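Local coordinates for protein redox-sensing transcriptional repressor Rex (Thermus thermophilus, PDB 2DT5) that probably represses transcription in response to the cellular NADH/NAD(+) redox state, binding DNA as a homodimer and holding the dinucleotide in a Rossmann domain, at residues A144-P149 with K155-L160. The protein carries 1 engineered substitution. Sequence-based numbering, arbitrary orientation.
Sequences ALLTVP and KAADLL. With NAD (nicotinamide-adenine-dinucleotide), chain L.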
ATOM      1  N   ALA B 144      -5.490   3.990 -16.033  1.00 28.53           N
ATOM      2  CA  ALA B 144      -6.113   2.680 -16.129  1.00 31.91           C
ATOM      3  C   ALA B 144      -5.721   1.796 -14.957  1.00 31.08           C
ATOM      4  O   ALA B 144      -4.555   1.746 -14.583  1.00 29.92           O
ATOM      5  CB  ALA B 144      -5.720   1.994 -17.452  1.00 28.61           C
ATOM      6  N   LEU B 145      -6.703   1.111 -14.373  1.00 25.67           N
ATOM      7  CA  LEU B 145      -6.457   0.172 -13.270  1.00 26.23           C
ATOM      8  C   LEU B 145      -6.350  -1.202 -13.950  1.00 27.53           C
ATOM      9  O   LEU B 145      -7.340  -1.733 -14.480  1.00 25.41           O
ATOM     10  CB  LEU B 145      -7.622   0.203 -12.253  1.00 26.16           C
ATOM     11  CG  LEU B 145      -7.559   1.301 -11.170  1.00 31.90           C
ATOM     12  CD1 LEU B 145      -7.372   2.655 -11.811  1.00 30.81           C
ATOM     13  CD2 LEU B 145      -8.841   1.289 -10.321  1.00 27.08           C
ATOM     14  N   LEU B 146      -5.143  -1.756 -13.959  1.00 24.42           N
ATOM     15  CA  LEU B 146      -4.896  -3.024 -14.615  1.00 26.32           C
ATOM     16  C   LEU B 146      -5.064  -4.197 -13.674  1.00 26.59           C
ATOM     17  O   LEU B 146      -4.223  -4.441 -12.827  1.00 25.56           O
ATOM     18  CB  LEU B 146      -3.486  -3.055 -15.215  1.00 27.30           C
ATOM     19  CG  LEU B 146      -3.233  -4.210 -16.203  1.00 28.54           C
ATOM     20  CD1 LEU B 146      -4.336  -4.232 -17.276  1.00 22.46           C
ATOM     21  CD2 LEU B 146      -1.863  -4.045 -16.848  1.00 31.14           C
ATOM     22  N   THR B 147      -6.146  -4.942 -13.865  1.00 28.19           N
ATOM     23  CA  THR B 147      -6.453  -6.090 -13.031  1.00 28.82           C
ATOM     24  C   THR B 147      -6.704  -7.357 -13.870  1.00 33.63           C
ATOM     25  O   THR B 147      -7.718  -8.033 -13.699  1.00 33.03           O
ATOM     26  CB  THR B 147      -7.692  -5.777 -12.153  1.00 24.96           C
ATOM     27  OG1 THR B 147      -8.724  -5.225 -12.982  1.00 22.45           O
ATOM     28  CG2 THR B 147      -7.335  -4.724 -11.085  1.00 22.33           C
ATOM     29  N   VAL B 148      -5.796  -7.648 -14.802  1.00 32.55           N
ATOM     30  CA  VAL B 148      -5.899  -8.861 -15.612  1.00 28.77           C
ATOM     31  C   VAL B 148      -4.871  -9.827 -15.033  1.00 32.91           C
ATOM     32  O   VAL B 148      -3.976  -9.410 -14.294  1.00 28.00           O
ATOM     33  CB  VAL B 148      -5.556  -8.600 -17.120  1.00 31.73           C
ATOM     34  CG1 VAL B 148      -6.481  -7.543 -17.692  1.00 30.23           C
ATOM     35  CG2 VAL B 148      -4.102  -8.169 -17.272  1.00 23.25           C
ATOM     36  N   PRO B 149      -4.989 -11.132 -15.337  1.00 29.37           N
ATOM     37  CA  PRO B 149      -4.007 -12.086 -14.804  1.00 32.72           C
ATOM     38  C   PRO B 149      -2.589 -11.685 -15.246  1.00 31.11           C
ATOM     39  O   PRO B 149      -2.423 -10.973 -16.241  1.00 34.38           O
ATOM     40  CB  PRO B 149      -4.435 -13.417 -15.432  1.00 36.83           C
ATOM     41  CG  PRO B 149      -5.895 -13.249 -15.643  1.00 33.44           C
ATOM     42  CD  PRO B 149      -6.003 -11.823 -16.149  1.00 35.45           C
ATOM     43  N   LYS B 155       0.623  -7.345 -22.475  1.00 40.92           N
ATOM     44  CA  LYS B 155      -0.098  -7.066 -23.706  1.00 43.91           C
ATOM     45  C   LYS B 155      -1.289  -6.147 -23.453  1.00 45.87           C
ATOM     46  O   LYS B 155      -1.659  -5.334 -24.313  1.00 44.92           O
ATOM     47  CB  LYS B 155      -0.546  -8.373 -24.379  1.00 53.33           C
ATOM     48  CG  LYS B 155      -1.259  -8.136 -25.707  1.00 62.00           C
ATOM     49  CD  LYS B 155      -0.496  -7.110 -26.566  1.00 70.61           C
ATOM     50  CE  LYS B 155      -1.445  -6.262 -27.416  1.00 65.69           C
ATOM     51  NZ  LYS B 155      -0.761  -5.105 -28.058  1.00 65.55           N
ATOM     52  N   ALA B 156      -1.896  -6.264 -22.274  1.00 42.50           N
ATOM     53  CA  ALA B 156      -3.013  -5.382 -21.952  1.00 38.38           C
ATOM     54  C   ALA B 156      -2.444  -3.962 -21.854  1.00 30.78           C
ATOM     55  O   ALA B 156      -3.038  -2.992 -22.357  1.00 32.66           O
ATOM     56  CB  ALA B 156      -3.663  -5.795 -20.614  1.00 38.12           C
ATOM     57  N   ALA B 157      -1.288  -3.849 -21.210  1.00 31.39           N
ATOM     58  CA  ALA B 157      -0.629  -2.552 -21.039  1.00 35.78           C
ATOM     59  C   ALA B 157      -0.274  -1.956 -22.404  1.00 37.62           C
ATOM     60  O   ALA B 157      -0.452  -0.757 -22.624  1.00 43.24           O
ATOM     61  CB  ALA B 157       0.632  -2.708 -20.191  1.00 26.08           C
ATOM     62  N   ASP B 158       0.225  -2.801 -23.313  1.00 38.87           N
ATOM     63  CA  ASP B 158       0.590  -2.366 -24.664  1.00 39.32           C
ATOM     64  C   ASP B 158      -0.631  -1.761 -25.334  1.00 36.74           C
ATOM     65  O   ASP B 158      -0.556  -0.700 -25.966  1.00 40.67           O
ATOM     66  CB  ASP B 158       1.087  -3.559 -25.480  1.00 44.67           C
ATOM     67  CG  ASP B 158       2.411  -4.095 -24.976  1.00 46.05           C
ATOM     68  OD1 ASP B 158       2.762  -5.245 -25.326  1.00 53.26           O
ATOM     69  OD2 ASP B 158       3.111  -3.366 -24.237  1.00 50.40           O
ATOM     70  N   LEU B 159      -1.764  -2.437 -25.191  1.00 34.38           N
ATOM     71  CA  LEU B 159      -3.008  -1.945 -25.758  1.00 32.64           C
ATOM     72  C   LEU B 159      -3.402  -0.598 -25.148  1.00 35.42           C
ATOM     73  O   LEU B 159      -3.920   0.278 -25.841  1.00 37.28           O
ATOM     74  CB  LEU B 159      -4.126  -2.962 -25.534  1.00 33.30           C
ATOM     75  CG  LEU B 159      -3.994  -4.248 -26.359  1.00 44.54           C
ATOM     76  CD1 LEU B 159      -5.100  -5.250 -25.989  1.00 42.12           C
ATOM     77  CD2 LEU B 159      -4.067  -3.884 -27.846  1.00 41.97           C
ATOM     78  N   LEU B 160      -3.158  -0.439 -23.847  1.00 36.77           N
ATOM     79  CA  LEU B 160      -3.483   0.807 -23.157  1.00 36.78           C
ATOM     80  C   LEU B 160      -2.581   1.924 -23.663  1.00 34.86           C
ATOM     81  O   LEU B 160      -3.041   3.032 -23.933  1.00 34.46           O
ATOM     82  CB  LEU B 160      -3.332   0.640 -21.632  1.00 26.50           C
ATOM     83  CG  LEU B 160      -4.547  -0.041 -20.986  1.00 34.67           C
ATOM     84  CD1 LEU B 160      -4.222  -0.514 -19.572  1.00 27.65           C
ATOM     85  CD2 LEU B 160      -5.714   0.936 -20.983  1.00 29.57           C
TER
HETATM   86  PA  NAD L 302      -9.787 -13.102 -12.463  1.00 32.75           P
HETATM   87  O1A NAD L 302     -10.977 -13.236 -11.569  1.00 31.61           O
HETATM   88  O2A NAD L 302      -9.264 -14.306 -13.184  1.00 36.83           O
HETATM   89  O5B NAD L 302     -10.159 -11.967 -13.466  1.00 26.24           O
HETATM   90  C5B NAD L 302      -9.274 -11.531 -14.527  1.00 29.88           C
HETATM   91  C4B NAD L 302     -10.155 -10.899 -15.575  1.00 29.10           C
HETATM   92  O4B NAD L 302      -9.214 -10.449 -16.605  1.00 34.36           O
HETATM   93  C3B NAD L 302     -11.128 -11.865 -16.358  1.00 34.27           C
HETATM   94  O3B NAD L 302     -12.492 -11.347 -16.275  1.00 26.39           O
HETATM   95  C2B NAD L 302     -10.607 -11.890 -17.794  1.00 33.57           C
HETATM   96  O2B NAD L 302     -11.524 -12.101 -18.800  1.00 34.61           O
HETATM   97  C1B NAD L 302      -9.902 -10.538 -17.828  1.00 35.22           C
HETATM   98  N9A NAD L 302      -8.885 -10.437 -18.841  1.00 35.39           N
HETATM   99  C8A NAD L 302      -7.871 -11.298 -19.285  1.00 30.48           C
HETATM  100  N7A NAD L 302      -7.142 -10.779 -20.257  1.00 31.22           N
HETATM  101  C5A NAD L 302      -7.632  -9.550 -20.516  1.00 35.11           C
HETATM  102  C6A NAD L 302      -7.256  -8.495 -21.469  1.00 44.14           C
HETATM  103  N6A NAD L 302      -6.258  -8.627 -22.314  1.00 44.72           N
HETATM  104  N1A NAD L 302      -8.042  -7.341 -21.407  1.00 40.14           N
HETATM  105  C2A NAD L 302      -9.080  -7.141 -20.567  1.00 38.09           C
HETATM  106  N3A NAD L 302      -9.475  -8.118 -19.642  1.00 36.20           N
HETATM  107  C4A NAD L 302      -8.728  -9.307 -19.655  1.00 32.86           C
HETATM  108  O3  NAD L 302      -8.565 -12.498 -11.621  1.00 31.69           O
HETATM  109  PN  NAD L 302      -8.518 -11.698 -10.180  1.00 29.21           P
HETATM  110  O1N NAD L 302      -8.507 -12.682  -9.081  1.00 29.94           O
HETATM  111  O2N NAD L 302      -9.607 -10.678 -10.243  1.00 27.42           O
HETATM  112  O5D NAD L 302      -7.043 -11.045 -10.271  1.00 30.93           O
HETATM  113  C5D NAD L 302      -6.751 -10.023 -11.270  1.00 25.21           C
HETATM  114  C4D NAD L 302      -5.337  -9.596 -11.135  1.00 29.45           C
HETATM  115  O4D NAD L 302      -5.134  -9.008  -9.763  1.00 28.36           O
HETATM  116  C3D NAD L 302      -4.276 -10.773 -11.214  1.00 27.44           C
HETATM  117  O3D NAD L 302      -3.097 -10.332 -11.923  1.00 34.58           O
HETATM  118  C2D NAD L 302      -3.957 -11.016  -9.750  1.00 24.07           C
HETATM  119  O2D NAD L 302      -2.781 -11.719  -9.523  1.00 30.78           O
HETATM  120  C1D NAD L 302      -3.942  -9.541  -9.209  1.00 29.64           C
HETATM  121  N1N NAD L 302      -3.903  -9.524  -7.724  1.00 31.73           N
HETATM  122  C2N NAD L 302      -3.212  -8.417  -7.157  1.00 32.70           C
HETATM  123  C3N NAD L 302      -3.359  -8.045  -5.895  1.00 28.93           C
HETATM  124  C7N NAD L 302      -2.561  -6.896  -5.357  1.00 32.65           C
HETATM  125  O7N NAD L 302      -2.533  -6.732  -4.118  1.00 29.94           O
HETATM  126  N7N NAD L 302      -1.872  -6.125  -6.217  1.00 27.50           N
HETATM  127  C4N NAD L 302      -4.317  -8.782  -4.963  1.00 31.92           C
HETATM  128  C5N NAD L 302      -5.475  -9.316  -5.785  1.00 33.45           C
HETATM  129  C6N NAD L 302      -5.111  -9.953  -6.996  1.00 29.77           C
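Leu146 reaches from the end of its strand to the helix at Ala156, Ala157 and Leu160. Its CB points at the helix. CG stands anti to the backbone N (chi1 -167°), which carries both methyls on toward the helix. Leu146 CD1 lies 3.7 Å from CB of Ala156 and also meets Leu160 CD1, more loosely, at 4.4 Å. CD2 passes near CB of Ala157. One turn on from Ala156, Leu160 spreads its fork over Ala144. Leu160 CD1 and CD2 sit almost equally far from Ala144 CB, at 3.6 and 3.7 Å. Strand 143-146 and helix 150-163 open a beta-alpha-beta unit of the Rossmann fold, closed by strand 167-170. Strand 144-146 and helix 155-160 run nearly antiparallel, at 170°, and Ile168 of the next strand also touches Leu146, Ala157 and Leu160. Val148, in the loop after the strand, faces two ways. Val148 CG2 meets Ala156 CB at 4.1 Å. Val148 CG1 lies over the face of the adenine, 3.5 Å from C4A of NAD. The backbone O of Val148 accepts a 2.7 Å hydrogen bond from O3D of the nicotinamide ribose. Pro149 continues this wall of the pocket, with CD 3.5 Å from O4B of the adenosine ribose.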